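Local coordinates for designed CISK-PX domain (Synthetic construct, PDB 4OXW), which is a computationally designed version of the CISK PX domain and probably binds phosphoinositide lipids at membranes, at residues Y42-Y45 with S46-Y49. Numbering follows the deposited sequence.
Sequences YRRY and SDFY. With SO4 (sulfate ion), chain B; SO4 (sulfate ion), chain C.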
# COMPACT_ATOMS: atom_id res chain seq x y z
N TYR A 42 -6.26 5.36 -3.11
CA TYR A 42 -5.27 6.04 -2.31
C TYR A 42 -5.24 5.44 -0.94
O TYR A 42 -6.31 5.31 -0.31
CB TYR A 42 -5.65 7.53 -2.22
CG TYR A 42 -5.60 8.18 -3.55
CD1 TYR A 42 -4.48 8.82 -3.96
CD2 TYR A 42 -6.66 8.06 -4.43
CE1 TYR A 42 -4.43 9.39 -5.21
CE2 TYR A 42 -6.61 8.60 -5.68
CZ TYR A 42 -5.48 9.28 -6.06
OH TYR A 42 -5.40 9.84 -7.32
N ARG A 43 -4.06 5.14 -0.41
CA ARG A 43 -3.92 4.48 0.88
C ARG A 43 -2.77 5.02 1.68
O ARG A 43 -1.67 5.24 1.17
CB ARG A 43 -3.70 2.95 0.70
CG ARG A 43 -4.86 2.29 -0.04
CD ARG A 43 -6.10 2.13 0.86
NE ARG A 43 -7.16 1.46 0.12
CZ ARG A 43 -8.28 2.00 -0.29
NH1 ARG A 43 -8.56 3.28 -0.04
NH2 ARG A 43 -9.16 1.27 -0.98
N ARG A 44 -3.00 5.18 2.96
CA ARG A 44 -1.93 5.57 3.90
C ARG A 44 -1.12 4.38 4.35
O ARG A 44 -1.58 3.24 4.27
CB ARG A 44 -2.58 6.22 5.18
CG ARG A 44 -3.42 7.43 4.94
CD ARG A 44 -4.25 7.72 6.19
NE ARG A 44 -3.37 7.97 7.33
CZ ARG A 44 -3.73 7.80 8.60
NH1 ARG A 44 -4.96 7.40 8.91
NH2 ARG A 44 -2.86 8.06 9.57
N TYR A 45 0.07 4.62 4.89
CA TYR A 45 0.89 3.56 5.44
C TYR A 45 0.10 2.76 6.47
O TYR A 45 0.17 1.53 6.52
CB TYR A 45 2.17 4.07 6.13
CG TYR A 45 2.96 2.97 6.79
CD1 TYR A 45 3.82 2.16 6.06
CD2 TYR A 45 2.86 2.73 8.17
CE1 TYR A 45 4.54 1.14 6.66
CE2 TYR A 45 3.56 1.71 8.75
CZ TYR A 45 4.39 0.90 8.01
OH TYR A 45 5.11 -0.11 8.60
N SER A 46 -0.68 3.45 7.29
CA SER A 46 -1.46 2.75 8.34
C SER A 46 -2.51 1.84 7.75
O SER A 46 -2.88 0.84 8.38
CB SER A 46 -2.12 3.74 9.30
OG SER A 46 -2.97 4.64 8.63
N ASP A 47 -3.01 2.16 6.55
CA ASP A 47 -3.92 1.21 5.84
C ASP A 47 -3.18 -0.08 5.45
O ASP A 47 -3.69 -1.21 5.64
CB ASP A 47 -4.56 1.82 4.63
CG ASP A 47 -5.38 3.07 4.94
OD1 ASP A 47 -6.09 3.06 5.95
OD2 ASP A 47 -5.38 3.96 4.08
N PHE A 48 -2.00 0.06 4.88
CA PHE A 48 -1.15 -1.07 4.56
C PHE A 48 -0.80 -1.88 5.80
O PHE A 48 -0.79 -3.10 5.76
CB PHE A 48 0.18 -0.68 3.94
CG PHE A 48 0.12 -0.23 2.51
CD1 PHE A 48 0.40 -1.13 1.48
CD2 PHE A 48 -0.13 1.09 2.18
CE1 PHE A 48 0.41 -0.69 0.16
CE2 PHE A 48 -0.12 1.53 0.85
CZ PHE A 48 0.16 0.63 -0.16
N TYR A 49 -0.54 -1.21 6.92
CA TYR A 49 -0.17 -1.88 8.16
C TYR A 49 -1.33 -2.73 8.71
O TYR A 49 -1.11 -3.88 9.10
CB TYR A 49 0.25 -0.83 9.18
CG TYR A 49 0.81 -1.41 10.46
CD1 TYR A 49 2.17 -1.66 10.59
CD2 TYR A 49 -0.02 -1.64 11.52
CE1 TYR A 49 2.67 -2.20 11.76
CE2 TYR A 49 0.47 -2.15 12.70
CZ TYR A 49 1.81 -2.42 12.81
OH TYR A 49 2.27 -2.92 14.01
S SO4 B . 0.31 7.23 8.44
O1 SO4 B . 1.50 7.65 7.62
O2 SO4 B . -0.36 8.54 8.72
O3 SO4 B . -0.58 6.17 7.91
O4 SO4 B . 0.87 6.60 9.65
S SO4 C . -4.92 7.04 12.90
O1 SO4 C . -3.68 7.78 12.54
O2 SO4 C . -5.83 7.92 13.69
O3 SO4 C . -5.66 6.61 11.68
O4 SO4 C . -4.56 5.84 13.69
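At R44 the edge strand 37-44 turns into helix 45-58: R44 O accepts a bond of 3.3 Å from F48 N and a weak one from D47 N, while Y49 N binds Y45 O one residue on. R44 is the N-cap, and D47, three residues along, reaches back so that D47 OD2 accepts a hydrogen bond from R44 N at 2.9 Å, from 36° out of the carboxylate plane; the short acid suits a helix start, where its negative charge probably interacts favourably with the positive end of the helix dipole. R44 itself bends at chi3 (60°), which lays its guanidinium over S46 OG, 3.2 Å beneath the plane, and turns the N-H edge to two sulfates. R44 NH2 reaches O2 of the chain B sulfate at 2.7 Å, and R44 NH1 and NH2 clasp O3 and O1 of the chain C sulfate. S46 N gives O3 of the chain B sulfate a further bond of 2.8 Å. Without the guanidinium, as with an alanine here, the chain C sulfate would probably lose this two-pronged grip and the chain B sulfate its NH2 bond. Nonpolar F48 brings CE2 to 3.9 Å from R43 CB and turns inward to I12, I30 and F110, while Y45, hydrogen-bonded to P67, packs CE2 against Y49 CD1. An arginine and a first-turn helix N-H gripping sulfate at this strand-helix junction, within the R-R-Y-S-D-F sequence of PX domains, are consistent with the phosphoinositide phosphate pocket.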